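Local coordinates for protein putative oxidoreductase (PDB 3KUX) that is a putative oxidoreductase that probably uses a nicotinamide dinucleotide bound to its Rossmann domain, its substrate and reaction being unknown, at residues 247-258 against 273-284; 205-216 against 227-235. All coordinates share one frame; numbering follows the deposited sequence.

Contact 1 of 2, residues 247-258 against 273-284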
loop_
_atom_site.group_PDB
_atom_site.type_symbol
_atom_site.label_atom_id
_atom_site.label_comp_id
_atom_site.label_asym_id
_atom_site.label_seq_id
_atom_site.Cartn_x
_atom_site.Cartn_y
_atom_site.Cartn_z
ATOM N N GLN A 247 -24.362 -11.554 12.253
ATOM C CA GLN A 247 -25.372 -12.127 11.369
ATOM C C GLN A 247 -24.764 -13.019 10.300
ATOM O O GLN A 247 -25.489 -13.735 9.605
ATOM C CB GLN A 247 -26.179 -11.021 10.691
ATOM C CG GLN A 247 -26.867 -10.069 11.650
ATOM C CD GLN A 247 -28.271 -10.504 11.998
ATOM O OE1 GLN A 247 -28.558 -11.697 12.107
ATOM N NE2 GLN A 247 -29.162 -9.533 12.166
ATOM N N GLY A 248 -23.442 -12.972 10.150
ATOM C CA GLY A 248 -22.792 -13.783 9.135
ATOM C C GLY A 248 -21.290 -13.640 9.080
ATOM O O GLY A 248 -20.678 -12.991 9.930
ATOM N N SER A 249 -20.693 -14.247 8.063
ATOM C CA SER A 249 -19.252 -14.256 7.928
ATOM C C SER A 249 -18.846 -14.169 6.465
ATOM O O SER A 249 -19.644 -14.451 5.564
ATOM C CB SER A 249 -18.670 -15.528 8.553
ATOM O OG SER A 249 -19.082 -15.678 9.907
ATOM N N TYR A 250 -17.598 -13.771 6.242
ATOM C CA TYR A 250 -17.019 -13.713 4.905
ATOM C C TYR A 250 -15.606 -14.293 4.953
ATOM O O TYR A 250 -14.761 -13.810 5.703
ATOM C CB TYR A 250 -16.991 -12.266 4.423
ATOM C CG TYR A 250 -16.369 -12.037 3.061
ATOM C CD1 TYR A 250 -16.984 -12.501 1.903
ATOM C CD2 TYR A 250 -15.183 -11.320 2.927
ATOM C CE1 TYR A 250 -16.424 -12.273 0.649
ATOM C CE2 TYR A 250 -14.619 -11.090 1.683
ATOM C CZ TYR A 250 -15.243 -11.570 0.549
ATOM O OH TYR A 250 -14.688 -11.346 -0.688
ATOM N N ILE A 251 -15.362 -15.350 4.183
ATOM C CA ILE A 251 -14.016 -15.890 4.049
ATOM C C ILE A 251 -13.565 -15.768 2.595
ATOM O O ILE A 251 -14.264 -16.220 1.683
ATOM C CB ILE A 251 -13.922 -17.381 4.488
ATOM C CG1 ILE A 251 -14.187 -17.539 5.986
ATOM C CG2 ILE A 251 -12.549 -17.944 4.184
ATOM C CD1 ILE A 251 -15.636 -17.751 6.332
ATOM N N LYS A 252 -12.402 -15.155 2.376
ATOM C CA LYS A 252 -11.849 -15.066 1.026
ATOM C C LYS A 252 -10.426 -15.606 0.912
ATOM O O LYS A 252 -9.582 -15.343 1.775
ATOM C CB LYS A 252 -11.889 -13.630 0.486
ATOM C CG LYS A 252 -11.067 -13.479 -0.794
ATOM C CD LYS A 252 -11.697 -12.521 -1.789
ATOM C CE LYS A 252 -11.356 -12.916 -3.226
ATOM N NZ LYS A 252 -9.896 -13.159 -3.421
ATOM N N PHE A 253 -10.170 -16.335 -0.177
ATOM C CA PHE A 253 -8.843 -16.876 -0.479
ATOM C C PHE A 253 -8.163 -16.191 -1.670
ATOM O O PHE A 253 -8.813 -15.536 -2.481
ATOM C CB PHE A 253 -8.935 -18.368 -0.751
ATOM C CG PHE A 253 -8.997 -19.202 0.484
ATOM C CD1 PHE A 253 -7.863 -19.862 0.948
ATOM C CD2 PHE A 253 -10.186 -19.338 1.186
ATOM C CE1 PHE A 253 -7.911 -20.649 2.099
ATOM C CE2 PHE A 253 -10.246 -20.119 2.333
ATOM C CZ PHE A 253 -9.105 -20.778 2.791
ATOM N N GLY A 254 -6.848 -16.359 -1.765
ATOM C CA GLY A 254 -6.059 -15.748 -2.828
ATOM C C GLY A 254 -5.540 -14.371 -2.467
ATOM O O GLY A 254 -5.921 -13.800 -1.442
ATOM N N VAL A 255 -4.654 -13.840 -3.305
ATOM C CA VAL A 255 -4.227 -12.442 -3.201
ATOM C C VAL A 255 -4.707 -11.663 -4.422
ATOM O O VAL A 255 -5.167 -12.256 -5.397
ATOM C CB VAL A 255 -2.692 -12.304 -3.096
ATOM C CG1 VAL A 255 -2.193 -13.001 -1.859
ATOM C CG2 VAL A 255 -2.009 -12.849 -4.348
ATOM N N ASP A 256 -4.602 -10.341 -4.371
ATOM C CA ASP A 256 -4.970 -9.523 -5.525
ATOM C C ASP A 256 -4.051 -9.841 -6.704
ATOM O O ASP A 256 -2.845 -10.012 -6.521
ATOM C CB ASP A 256 -4.922 -8.033 -5.175
ATOM C CG ASP A 256 -5.145 -7.147 -6.380
ATOM O OD1 ASP A 256 -6.214 -6.506 -6.454
ATOM O OD2 ASP A 256 -4.253 -7.106 -7.257
ATOM N N PRO A 257 -4.615 -9.917 -7.919
ATOM C CA PRO A 257 -3.891 -10.439 -9.080
ATOM C C PRO A 257 -3.097 -9.418 -9.909
ATOM O O PRO A 257 -2.432 -9.807 -10.870
ATOM C CB PRO A 257 -5.015 -11.031 -9.939
ATOM C CG PRO A 257 -6.253 -10.234 -9.572
ATOM C CD PRO A 257 -5.992 -9.515 -8.265
ATOM N N GLN A 258 -3.154 -8.136 -9.557
ATOM C CA GLN A 258 -2.514 -7.113 -10.386
ATOM C C GLN A 258 -0.993 -7.193 -10.381
ATOM O O GLN A 258 -0.358 -7.091 -11.432
ATOM C CB GLN A 258 -2.955 -5.710 -9.973
ATOM C CG GLN A 258 -4.449 -5.505 -9.955
ATOM C CD GLN A 258 -4.834 -4.130 -9.450
ATOM O OE1 GLN A 258 -4.657 -3.126 -10.144
ATOM N NE2 GLN A 258 -5.367 -4.077 -8.235
ATOM N N TRP A 273 -8.777 -5.882 -16.564
ATOM C CA TRP A 273 -7.789 -5.521 -15.563
ATOM C C TRP A 273 -8.271 -5.770 -14.137
ATOM O O TRP A 273 -9.294 -5.238 -13.714
ATOM C CB TRP A 273 -7.331 -4.067 -15.697
ATOM C CG TRP A 273 -6.199 -3.815 -14.772
ATOM C CD1 TRP A 273 -6.219 -3.092 -13.617
ATOM C CD2 TRP A 273 -4.880 -4.360 -14.885
ATOM N NE1 TRP A 273 -4.982 -3.127 -13.015
ATOM C CE2 TRP A 273 -4.143 -3.901 -13.774
ATOM C CE3 TRP A 273 -4.249 -5.184 -15.826
ATOM C CZ2 TRP A 273 -2.802 -4.238 -13.576
ATOM C CZ3 TRP A 273 -2.923 -5.517 -15.632
ATOM C CH2 TRP A 273 -2.210 -5.043 -14.514
ATOM N N GLY A 274 -7.521 -6.577 -13.398
ATOM C CA GLY A 274 -7.773 -6.762 -11.977
ATOM C C GLY A 274 -8.809 -7.812 -11.634
ATOM O O GLY A 274 -9.091 -8.035 -10.459
ATOM N N TYR A 275 -9.383 -8.457 -12.648
ATOM C CA TYR A 275 -10.378 -9.503 -12.412
ATOM C C TYR A 275 -9.835 -10.551 -11.455
ATOM O O TYR A 275 -8.767 -11.122 -11.681
ATOM C CB TYR A 275 -10.814 -10.170 -13.717
ATOM C CG TYR A 275 -11.905 -9.428 -14.455
ATOM C CD1 TYR A 275 -13.087 -10.066 -14.817
ATOM C CD2 TYR A 275 -11.758 -8.081 -14.784
ATOM C CE1 TYR A 275 -14.091 -9.382 -15.497
ATOM C CE2 TYR A 275 -12.756 -7.388 -15.463
ATOM C CZ TYR A 275 -13.921 -8.043 -15.817
ATOM O OH TYR A 275 -14.912 -7.356 -16.490
ATOM N N ASP A 276 -10.579 -10.781 -10.376
ATOM C CA ASP A 276 -10.225 -11.773 -9.382
ATOM C C ASP A 276 -11.263 -12.881 -9.452
ATOM O O ASP A 276 -12.330 -12.786 -8.850
ATOM C CB ASP A 276 -10.207 -11.141 -7.993
ATOM C CG ASP A 276 -9.692 -12.089 -6.925
ATOM O OD1 ASP A 276 -9.612 -13.311 -7.186
ATOM O OD2 ASP A 276 -9.372 -11.604 -5.818
HETATM N N MSE A 277 -10.946 -13.932 -10.194
HETATM C CA MSE A 277 -11.951 -14.965 -10.418
HETATM C C MSE A 277 -12.041 -15.973 -9.265
HETATM O O MSE A 277 -12.738 -16.979 -9.366
HETATM C CB MSE A 277 -11.757 -15.652 -11.776
HETATM C CG MSE A 277 -11.851 -14.707 -12.990
HETATM SE SE MSE A 277 -13.462 -13.579 -13.130
HETATM C CE MSE A 277 -14.826 -14.969 -13.054
ATOM N N ARG A 278 -11.389 -15.663 -8.149
ATOM C CA ARG A 278 -11.443 -16.534 -6.976
ATOM C C ARG A 278 -12.344 -15.987 -5.870
ATOM O O ARG A 278 -11.863 -15.531 -4.834
ATOM C CB ARG A 278 -10.039 -16.786 -6.425
ATOM C CG ARG A 278 -10.013 -17.858 -5.368
ATOM C CD ARG A 278 -8.610 -18.322 -5.078
ATOM N NE ARG A 278 -8.601 -19.451 -4.153
ATOM C CZ ARG A 278 -7.495 -19.966 -3.627
ATOM N NH1 ARG A 278 -6.316 -19.443 -3.936
ATOM N NH2 ARG A 278 -7.565 -20.996 -2.793
ATOM N N ASP A 279 -13.652 -16.060 -6.091
ATOM C CA ASP A 279 -14.634 -15.466 -5.187
ATOM C C ASP A 279 -14.598 -16.024 -3.778
ATOM O O ASP A 279 -14.310 -17.200 -3.566
ATOM C CB ASP A 279 -16.039 -15.632 -5.758
ATOM C CG ASP A 279 -16.283 -14.742 -6.966
ATOM O OD1 ASP A 279 -15.479 -13.806 -7.193
ATOM O OD2 ASP A 279 -17.280 -14.978 -7.683
ATOM N N GLY A 280 -14.899 -15.165 -2.814
ATOM C CA GLY A 280 -15.050 -15.592 -1.436
ATOM C C GLY A 280 -16.481 -16.026 -1.206
ATOM O O GLY A 280 -17.292 -16.011 -2.127
ATOM N N ILE A 281 -16.799 -16.397 0.026
ATOM C CA ILE A 281 -18.104 -16.962 0.337
ATOM C C ILE A 281 -18.745 -16.266 1.524
ATOM O O ILE A 281 -18.106 -16.072 2.560
ATOM C CB ILE A 281 -17.982 -18.463 0.650
ATOM C CG1 ILE A 281 -17.667 -19.235 -0.634
ATOM C CG2 ILE A 281 -19.252 -18.983 1.306
ATOM C CD1 ILE A 281 -17.191 -20.641 -0.395
ATOM N N VAL A 282 -20.009 -15.887 1.375
ATOM C CA VAL A 282 -20.735 -15.285 2.485
ATOM C C VAL A 282 -21.657 -16.299 3.161
ATOM O O VAL A 282 -22.337 -17.078 2.495
ATOM C CB VAL A 282 -21.543 -14.055 2.044
ATOM C CG1 VAL A 282 -22.309 -13.478 3.231
ATOM C CG2 VAL A 282 -20.618 -13.006 1.441
ATOM N N THR A 283 -21.664 -16.295 4.487
ATOM C CA THR A 283 -22.536 -17.184 5.243
ATOM C C THR A 283 -23.465 -16.361 6.115
ATOM O O THR A 283 -23.006 -15.582 6.953
ATOM C CB THR A 283 -21.733 -18.125 6.142
ATOM O OG1 THR A 283 -20.811 -18.877 5.345
ATOM C CG2 THR A 283 -22.660 -19.070 6.879
ATOM N N LEU A 284 -24.769 -16.525 5.917
ATOM C CA LEU A 284 -25.739 -15.730 6.654
ATOM C C LEU A 284 -26.697 -16.581 7.470
ATOM O O LEU A 284 -27.092 -17.669 7.052
ATOM C CB LEU A 284 -26.522 -14.833 5.704
ATOM C CG LEU A 284 -25.667 -13.905 4.841
ATOM C CD1 LEU A 284 -26.545 -13.119 3.882
ATOM C CD2 LEU A 284 -24.829 -12.980 5.716
HETATM O O HOH W 1 -15.533 -12.544 -2.950
HETATM O O HOH W 2 -11.977 -17.458 -2.007
HETATM O O HOH W 3 -7.056 -14.005 -5.583
#
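K252 reaches across to D276, next to its backbone neighbour G280. Its CB lies against the CA of G280, 4.2 Å off, where the lack of a side chain leaves the lysine room. With CG anti to the backbone N (chi1 169°), the chain sets off beside its own carbonyl carbon and then bends at chi2 and again at chi4. CE lies beside the carbonyl O of R278, and NZ ends in a salt bridge to D276 OD2 (2.9 Å), met on the syn side of that oxygen but 31° out of the carboxylate plane. The same NZ donates to the O of F253 at 2.8 Å; the ammonium group at the end of the long side chain thus joins the backbone of its own segment to a carboxylate of the other. D276 is held in turn: its OD1 accepts from R278 N in an Asx turn, and OD2 also accepts from S131 OG. Farther on, W273 NE1 donates to Q258 OE1 (2.9 Å), amide and indole planes standing 82° apart. In the strands, Y250 CD1 packs on V282 CG2 at 3.7 Å. This antiparallel pair lies between strands 241-245 and 290-295 of the mixed sheet, with helix 131-142 touching Y250, K252 and P257.

Contact 2 of 2, residues 205-216 against 227-235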
loop_
_atom_site.group_PDB
_atom_site.type_symbol
_atom_site.label_atom_id
_atom_site.label_comp_id
_atom_site.label_asym_id
_atom_site.label_seq_id
_atom_site.Cartn_x
_atom_site.Cartn_y
_atom_site.Cartn_z
ATOM N N LEU A 205 10.981 -17.906 12.206
ATOM C CA LEU A 205 10.646 -19.321 12.255
ATOM C C LEU A 205 11.399 -20.126 11.211
ATOM O O LEU A 205 11.536 -21.344 11.341
ATOM C CB LEU A 205 9.142 -19.513 12.075
ATOM C CG LEU A 205 8.288 -19.423 13.338
ATOM C CD1 LEU A 205 8.965 -18.577 14.399
ATOM C CD2 LEU A 205 6.892 -18.901 13.000
ATOM N N ARG A 206 11.885 -19.445 10.176
ATOM C CA ARG A 206 12.652 -20.107 9.126
ATOM C C ARG A 206 14.139 -20.168 9.453
ATOM O O ARG A 206 14.778 -19.131 9.626
ATOM C CB ARG A 206 12.454 -19.396 7.793
ATOM C CG ARG A 206 13.274 -19.990 6.667
ATOM C CD ARG A 206 13.080 -19.212 5.393
ATOM N NE ARG A 206 13.267 -17.788 5.633
ATOM C CZ ARG A 206 12.952 -16.833 4.766
ATOM N NH1 ARG A 206 12.432 -17.148 3.589
ATOM N NH2 ARG A 206 13.154 -15.562 5.079
ATOM N N PRO A 207 14.697 -21.388 9.541
ATOM C CA PRO A 207 16.144 -21.536 9.716
ATOM C C PRO A 207 16.870 -20.836 8.577
ATOM O O PRO A 207 16.583 -21.107 7.409
ATOM C CB PRO A 207 16.360 -23.049 9.622
ATOM C CG PRO A 207 15.047 -23.644 10.012
ATOM C CD PRO A 207 14.007 -22.689 9.492
ATOM N N GLY A 208 17.783 -19.930 8.908
ATOM C CA GLY A 208 18.518 -19.196 7.886
ATOM C C GLY A 208 17.999 -17.790 7.647
ATOM O O GLY A 208 18.658 -16.987 6.985
ATOM N N SER A 209 16.814 -17.485 8.175
ATOM C CA SER A 209 16.274 -16.130 8.090
ATOM C C SER A 209 17.230 -15.144 8.753
ATOM O O SER A 209 17.867 -15.464 9.761
ATOM C CB SER A 209 14.896 -16.043 8.749
ATOM O OG SER A 209 13.880 -16.551 7.901
ATOM N N GLN A 210 17.335 -13.947 8.183
ATOM C CA GLN A 210 18.194 -12.910 8.748
ATOM C C GLN A 210 17.365 -11.796 9.382
ATOM O O GLN A 210 17.842 -11.073 10.259
ATOM C CB GLN A 210 19.135 -12.342 7.681
ATOM C CG GLN A 210 20.267 -13.288 7.272
ATOM C CD GLN A 210 21.197 -13.628 8.430
ATOM O OE1 GLN A 210 21.418 -12.811 9.327
ATOM N NE2 GLN A 210 21.745 -14.840 8.412
ATOM N N SER A 211 16.119 -11.675 8.935
ATOM C CA SER A 211 15.207 -10.660 9.444
ATOM C C SER A 211 13.932 -11.326 9.930
ATOM O O SER A 211 13.759 -12.534 9.779
ATOM C CB SER A 211 14.859 -9.676 8.338
ATOM O OG SER A 211 15.838 -9.712 7.314
ATOM N N VAL A 212 13.037 -10.535 10.511
ATOM C CA VAL A 212 11.744 -11.054 10.928
ATOM C C VAL A 212 11.076 -11.743 9.739
ATOM O O VAL A 212 10.992 -11.171 8.651
ATOM C CB VAL A 212 10.830 -9.934 11.460
ATOM C CG1 VAL A 212 9.473 -10.497 11.858
ATOM C CG2 VAL A 212 11.486 -9.232 12.638
ATOM N N ASP A 213 10.622 -12.977 9.945
ATOM C CA ASP A 213 9.985 -13.748 8.883
ATOM C C ASP A 213 8.609 -14.225 9.324
ATOM O O ASP A 213 8.020 -15.103 8.698
ATOM C CB ASP A 213 10.852 -14.947 8.491
ATOM C CG ASP A 213 10.868 -16.036 9.560
ATOM O OD1 ASP A 213 9.915 -16.096 10.366
ATOM O OD2 ASP A 213 11.829 -16.837 9.593
ATOM N N TYR A 214 8.106 -13.642 10.409
ATOM C CA TYR A 214 6.816 -14.012 10.977
ATOM C C TYR A 214 6.292 -12.870 11.835
ATOM O O TYR A 214 7.053 -12.248 12.577
ATOM C CB TYR A 214 6.966 -15.270 11.838
ATOM C CG TYR A 214 5.763 -15.605 12.712
ATOM C CD1 TYR A 214 4.797 -16.510 12.287
ATOM C CD2 TYR A 214 5.608 -15.030 13.967
ATOM C CE1 TYR A 214 3.708 -16.822 13.082
ATOM C CE2 TYR A 214 4.524 -15.336 14.769
ATOM C CZ TYR A 214 3.576 -16.230 14.324
ATOM O OH TYR A 214 2.489 -16.537 15.125
ATOM N N PHE A 215 4.998 -12.586 11.736
ATOM C CA PHE A 215 4.379 -11.632 12.656
ATOM C C PHE A 215 2.895 -11.882 12.843
ATOM O O PHE A 215 2.187 -12.229 11.897
ATOM C CB PHE A 215 4.650 -10.176 12.245
ATOM C CG PHE A 215 3.774 -9.669 11.136
ATOM C CD1 PHE A 215 2.428 -9.435 11.347
ATOM C CD2 PHE A 215 4.308 -9.386 9.888
ATOM C CE1 PHE A 215 1.619 -8.951 10.323
ATOM C CE2 PHE A 215 3.506 -8.903 8.860
ATOM C CZ PHE A 215 2.161 -8.684 9.080
ATOM N N HIS A 216 2.439 -11.704 14.077
ATOM C CA HIS A 216 1.047 -11.929 14.441
ATOM C C HIS A 216 0.585 -10.756 15.298
ATOM O O HIS A 216 0.986 -10.629 16.455
ATOM C CB HIS A 216 0.934 -13.247 15.209
ATOM C CG HIS A 216 -0.471 -13.700 15.447
ATOM N ND1 HIS A 216 -1.083 -13.609 16.678
ATOM C CD2 HIS A 216 -1.377 -14.271 14.618
ATOM C CE1 HIS A 216 -2.310 -14.094 16.595
ATOM N NE2 HIS A 216 -2.514 -14.501 15.355
ATOM N N VAL A 227 -7.077 -9.290 13.664
ATOM C CA VAL A 227 -5.837 -10.055 13.664
ATOM C C VAL A 227 -5.118 -9.955 12.327
ATOM O O VAL A 227 -5.647 -10.368 11.293
ATOM C CB VAL A 227 -6.072 -11.538 14.020
ATOM C CG1 VAL A 227 -4.781 -12.344 13.851
ATOM C CG2 VAL A 227 -6.583 -11.659 15.441
ATOM N N LEU A 228 -3.909 -9.400 12.351
ATOM C CA LEU A 228 -3.093 -9.290 11.149
ATOM C C LEU A 228 -1.943 -10.274 11.271
ATOM O O LEU A 228 -1.280 -10.320 12.303
ATOM C CB LEU A 228 -2.550 -7.869 10.988
ATOM C CG LEU A 228 -3.509 -6.709 11.258
ATOM C CD1 LEU A 228 -2.808 -5.371 11.027
ATOM C CD2 LEU A 228 -4.767 -6.818 10.408
ATOM N N HIS A 229 -1.692 -11.047 10.222
ATOM C CA HIS A 229 -0.752 -12.151 10.324
ATOM C C HIS A 229 0.010 -12.396 9.022
ATOM O O HIS A 229 -0.558 -12.331 7.934
ATOM C CB HIS A 229 -1.508 -13.425 10.739
ATOM C CG HIS A 229 -0.619 -14.604 10.995
ATOM N ND1 HIS A 229 -0.554 -15.232 12.219
ATOM C CD2 HIS A 229 0.242 -15.264 10.185
ATOM C CE1 HIS A 229 0.311 -16.231 12.153
ATOM N NE2 HIS A 229 0.808 -16.271 10.931
ATOM N N SER A 230 1.301 -12.692 9.133
ATOM C CA SER A 230 2.069 -13.104 7.962
ATOM C C SER A 230 3.157 -14.116 8.324
ATOM O O SER A 230 3.558 -14.222 9.487
ATOM C CB SER A 230 2.672 -11.895 7.252
ATOM O OG SER A 230 3.084 -12.246 5.947
ATOM N N THR A 231 3.627 -14.854 7.321
ATOM C CA THR A 231 4.639 -15.885 7.531
ATOM C C THR A 231 5.231 -16.344 6.198
ATOM O O THR A 231 4.585 -16.226 5.159
ATOM C CB THR A 231 4.038 -17.100 8.258
ATOM O OG1 THR A 231 5.063 -18.066 8.520
ATOM C CG2 THR A 231 2.954 -17.745 7.408
ATOM N N VAL A 232 6.456 -16.868 6.232
ATOM C CA VAL A 232 7.108 -17.406 5.034
ATOM C C VAL A 232 7.151 -18.929 5.046
ATOM O O VAL A 232 7.711 -19.548 4.143
ATOM C CB VAL A 232 8.550 -16.882 4.864
ATOM C CG1 VAL A 232 8.554 -15.377 4.664
ATOM C CG2 VAL A 232 9.420 -17.283 6.060
ATOM N N LEU A 233 6.573 -19.533 6.079
ATOM C CA LEU A 233 6.503 -20.986 6.166
ATOM C C LEU A 233 5.061 -21.460 6.274
ATOM O O LEU A 233 4.624 -21.925 7.327
ATOM C CB LEU A 233 7.305 -21.490 7.357
ATOM C CG LEU A 233 8.820 -21.478 7.192
ATOM C CD1 LEU A 233 9.465 -22.065 8.432
ATOM C CD2 LEU A 233 9.210 -22.269 5.956
ATOM N N ALA A 234 4.325 -21.324 5.177
ATOM C CA ALA A 234 2.957 -21.802 5.101
ATOM C C ALA A 234 2.741 -22.507 3.763
ATOM O O ALA A 234 2.262 -21.905 2.804
ATOM C CB ALA A 234 1.990 -20.654 5.263
ATOM N N ALA A 235 3.108 -23.783 3.702
ATOM C CA ALA A 235 2.961 -24.570 2.485
ATOM C C ALA A 235 1.521 -24.549 1.983
ATOM O O ALA A 235 1.268 -24.377 0.787
ATOM C CB ALA A 235 3.422 -26.001 2.726
#
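F215 lays one face of its ring over S230, whose CB sits 4.0 Å from the ring centroid in a CH-pi contact. Its CG occupies the position between backbone N and carbonyl carbon (chi1 80°), which swings the ring over the neighbouring strand; the edge turns to the carbonyl O of L228. A serine suits the partner position because its short side chain lets CB lie against the ring face while OG bonds to the O of F155. The two backbones pair by F215 N to S230 O and S230 N to F215 O, the latter 2.9 Å long. V232, past the strand end, pushes CG2 over the centre of the R206 guanidinium, 3.8 Å from CZ, and against D213 CB. The guanidinium is held by the bond from its own NE to S209 OG (2.7 Å), nearly in the guanidinium plane. S209 OG in turn donates a hydrogen bond to D213 OD2, an oxygen that also accepts from R206 N. On the sheet face opposite F215, the H229 ring stands almost perpendicular to that of Y214, planes 88° apart, and H216 completes an aromatic cluster. Together these segments form the open end of the beta hairpin 214-221/224-231, with a classic bulge where D213 and Y214 both face G203.

How the contacts relate
Both contacts join antiparallel strands of the mixed sheet in the C-terminal alpha/beta domain, but at separate places: their centres lie 24 Å apart and their nearest atoms about 9 Å, with strands 241-245 and 148-156 coming between. Each is partly buried and mixes buried residues with exposed ones. Contact 1 pairs strands linked through helix 258-263 and continues past the sheet, where a salt bridge and side-chain hydrogen bonds take over from backbone pairing. Contact 2 belongs to a tight hairpin; aromatic rings dominate its strands, while a carboxylate and a serine organise its loop. Helix 131-142 packs on the first, helix 176-192 on the second.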